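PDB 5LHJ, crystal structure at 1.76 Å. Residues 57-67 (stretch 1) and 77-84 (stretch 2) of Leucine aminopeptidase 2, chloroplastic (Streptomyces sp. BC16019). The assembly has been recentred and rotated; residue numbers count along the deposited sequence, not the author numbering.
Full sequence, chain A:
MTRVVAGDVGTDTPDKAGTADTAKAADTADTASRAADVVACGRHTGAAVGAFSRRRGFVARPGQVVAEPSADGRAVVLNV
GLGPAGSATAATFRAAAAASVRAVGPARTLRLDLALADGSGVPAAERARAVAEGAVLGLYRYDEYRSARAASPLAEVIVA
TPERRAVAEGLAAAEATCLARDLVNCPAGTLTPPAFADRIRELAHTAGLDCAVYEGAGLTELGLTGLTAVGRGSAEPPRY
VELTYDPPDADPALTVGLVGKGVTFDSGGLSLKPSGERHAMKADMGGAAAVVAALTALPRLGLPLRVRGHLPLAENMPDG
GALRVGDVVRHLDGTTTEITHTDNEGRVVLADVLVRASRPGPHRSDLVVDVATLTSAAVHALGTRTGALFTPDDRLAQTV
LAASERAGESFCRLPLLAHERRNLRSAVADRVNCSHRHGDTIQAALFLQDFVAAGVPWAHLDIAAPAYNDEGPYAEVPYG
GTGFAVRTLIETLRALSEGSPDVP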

# COMPACT_ATOMS: atom_id res chain seq x y z
N GLY A 57 14.45 -42.87 21.98
CA GLY A 57 15.30 -41.76 21.60
C GLY A 57 15.53 -40.72 22.68
O GLY A 57 15.94 -39.60 22.37
N PHE A 58 15.28 -41.06 23.94
CA PHE A 58 15.53 -40.12 25.02
C PHE A 58 17.03 -39.87 25.12
O PHE A 58 17.79 -40.82 25.33
CB PHE A 58 15.02 -40.63 26.37
CG PHE A 58 15.15 -39.60 27.47
CD1 PHE A 58 14.22 -38.57 27.59
CD2 PHE A 58 16.21 -39.65 28.37
CE1 PHE A 58 14.34 -37.61 28.58
CE2 PHE A 58 16.34 -38.68 29.37
CZ PHE A 58 15.40 -37.67 29.47
N VAL A 59 17.43 -38.61 24.96
CA VAL A 59 18.83 -38.19 25.10
C VAL A 59 18.98 -36.98 26.05
O VAL A 59 20.00 -36.26 26.01
CB VAL A 59 19.49 -37.92 23.73
CG1 VAL A 59 19.53 -39.20 22.89
CG2 VAL A 59 18.77 -36.81 22.98
N ALA A 60 17.98 -36.77 26.90
CA ALA A 60 17.96 -35.69 27.88
C ALA A 60 18.08 -34.27 27.30
O ALA A 60 18.63 -33.39 27.97
CB ALA A 60 19.01 -35.94 28.94
N ARG A 61 17.55 -34.03 26.10
CA ARG A 61 17.46 -32.66 25.57
C ARG A 61 16.53 -31.85 26.47
O ARG A 61 15.52 -32.38 26.90
CB ARG A 61 16.90 -32.61 24.14
CG ARG A 61 17.79 -33.23 23.08
CD ARG A 61 17.28 -32.99 21.65
NE ARG A 61 16.16 -33.88 21.28
CZ ARG A 61 14.86 -33.61 21.45
NH1 ARG A 61 14.45 -32.46 21.98
NH2 ARG A 61 13.96 -34.51 21.08
N PRO A 62 16.86 -30.57 26.76
CA PRO A 62 15.99 -29.78 27.65
C PRO A 62 14.53 -29.78 27.22
O PRO A 62 14.23 -29.47 26.07
CB PRO A 62 16.59 -28.38 27.56
CG PRO A 62 18.03 -28.65 27.33
CD PRO A 62 18.06 -29.81 26.39
N GLY A 63 13.64 -30.18 28.12
CA GLY A 63 12.21 -30.27 27.80
C GLY A 63 11.73 -31.48 26.99
O GLY A 63 10.53 -31.59 26.75
N GLN A 64 12.64 -32.37 26.57
CA GLN A 64 12.25 -33.62 25.91
C GLN A 64 11.58 -34.51 26.94
O GLN A 64 12.11 -34.68 28.04
CB GLN A 64 13.46 -34.36 25.35
CG GLN A 64 13.13 -35.67 24.66
CD GLN A 64 14.36 -36.42 24.21
OE1 GLN A 64 15.45 -36.26 24.76
NE2 GLN A 64 14.19 -37.29 23.20
N VAL A 65 10.44 -35.09 26.59
CA VAL A 65 9.71 -35.96 27.51
C VAL A 65 9.44 -37.30 26.86
O VAL A 65 8.90 -37.34 25.76
CB VAL A 65 8.38 -35.32 27.94
CG1 VAL A 65 7.59 -36.27 28.82
CG2 VAL A 65 8.64 -34.00 28.65
N VAL A 66 9.78 -38.38 27.55
CA VAL A 66 9.40 -39.74 27.13
C VAL A 66 8.69 -40.44 28.29
O VAL A 66 9.28 -40.61 29.36
CB VAL A 66 10.61 -40.56 26.68
CG1 VAL A 66 10.18 -41.96 26.27
CG2 VAL A 66 11.29 -39.86 25.50
N ALA A 67 7.44 -40.84 28.06
CA ALA A 67 6.63 -41.52 29.07
C ALA A 67 6.82 -43.01 29.00
O ALA A 67 6.95 -43.58 27.91
CB ALA A 67 5.16 -41.19 28.87
N VAL A 77 5.79 -43.06 34.43
CA VAL A 77 6.99 -42.26 34.69
C VAL A 77 7.27 -41.43 33.44
O VAL A 77 7.19 -41.94 32.32
CB VAL A 77 8.20 -43.15 35.05
CG1 VAL A 77 9.52 -42.37 34.96
CG2 VAL A 77 8.02 -43.76 36.43
N LEU A 78 7.54 -40.13 33.65
CA LEU A 78 8.06 -39.27 32.59
C LEU A 78 9.54 -39.04 32.84
O LEU A 78 9.92 -38.52 33.89
CB LEU A 78 7.36 -37.91 32.57
CG LEU A 78 5.84 -37.88 32.50
CD1 LEU A 78 5.38 -36.43 32.54
CD2 LEU A 78 5.32 -38.59 31.27
N ASN A 79 10.38 -39.44 31.89
CA ASN A 79 11.75 -38.96 31.86
C ASN A 79 11.80 -37.62 31.13
O ASN A 79 11.34 -37.51 29.98
CB ASN A 79 12.68 -39.99 31.24
CG ASN A 79 12.95 -41.16 32.18
OD1 ASN A 79 13.32 -40.96 33.35
ND2 ASN A 79 12.78 -42.37 31.69
N VAL A 80 12.38 -36.62 31.80
CA VAL A 80 12.32 -35.24 31.34
C VAL A 80 13.74 -34.69 31.24
O VAL A 80 14.48 -34.69 32.23
CB VAL A 80 11.49 -34.36 32.28
CG1 VAL A 80 11.34 -32.94 31.72
CG2 VAL A 80 10.13 -35.00 32.52
N GLY A 81 14.12 -34.23 30.05
CA GLY A 81 15.47 -33.75 29.81
C GLY A 81 15.79 -32.43 30.50
O GLY A 81 14.98 -31.51 30.50
N LEU A 82 16.98 -32.36 31.09
CA LEU A 82 17.51 -31.13 31.68
C LEU A 82 18.83 -30.69 31.02
O LEU A 82 19.47 -29.74 31.48
CB LEU A 82 17.72 -31.31 33.18
CG LEU A 82 16.46 -31.58 34.02
CD1 LEU A 82 16.84 -32.06 35.40
CD2 LEU A 82 15.58 -30.34 34.12
N GLY A 83 19.22 -31.36 29.94
CA GLY A 83 20.46 -31.02 29.23
C GLY A 83 21.71 -31.28 30.07
O GLY A 83 21.63 -31.90 31.14
N PRO A 84 22.87 -30.80 29.59
CA PRO A 84 24.11 -30.96 30.35
C PRO A 84 24.05 -30.29 31.72
O PRO A 84 23.58 -29.15 31.83
CB PRO A 84 25.16 -30.29 29.46
CG PRO A 84 24.59 -30.37 28.08
CD PRO A 84 23.11 -30.18 28.28
O HOH W 1 11.36 -42.61 29.34

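Asn79 and Gly81 lose the most surface to the other stretch, and the contact is best read from them. Both lie on stretch 2, which pairs antiparallel with strand 65-67 and then runs on beside the loop that precedes it.

Asn79 is held first by its backbone. It forms a hydrogen-bonded pair with Val66: Val66 N donates to Asn79 O at 3.0 Å, and Asn79 N donates to Val66 O, also at 3.0 Å. Asn79 O has further close neighbours. Val65 CA approaches Asn79 O at 3.3 Å in a CA-H...O contact, and Phe58 CE1 also lies 3.3 Å from Asn79 O. The side chain of Asn79 shares a face of the sheet with that of Val66. Asn79 CB sits over one face of the Phe58 ring, 4.0 Å from the ring centroid and 15° off the normal, a CH-pi contact. Beyond CB, the amide makes its own contacts. A water accepts from Asn79 ND2 at 2.8 Å and donates to Val66 O at 2.9 Å, so it ties the side chain back to the paired strand. Asn79 OD1 is bonded elsewhere in the structure.

Gly81 continues the ladder past the regular pairing. Gly81 N donates to Gln64 O at 2.9 Å, and Gly81 O accepts from Gly63 N at 3.0 Å. These two bonds grip the type II turn from Arg61 to Gln64, which is closed by Gln64 N donating to Arg61 O at 2.9 Å. The same turn carbonyl, Arg61 O, faces Gly81 CA at 3.2 Å in a CA-H...O contact. There is no room for a side chain here. An ideal CB on Gly81 would lie 1.9 Å from Arg61 O and 2.7 Å from Ala60 C. Gly83 adds one more bond, from Gly83 N to Ala60 O at 2.9 Å. A CB on Gly83 would clash with Pro62 CG at 3.0 Å.

Val65 is the largest contributor on stretch 1 and the third overall. Its side chain lies on the other face of the sheet from Asn79, with those of Ala67, Leu78 and Val80. Val65 CG1 meets Leu78 CD2 at 4.1 Å, and Val65 CG2 meets Val80 CG1 at 4.2 Å. Leu78 CD2 also packs on Ala67 CB at 3.5 Å. This face is therefore joined by apolar packing, while the Asn79 face combines an aromatic ring with a water bridge.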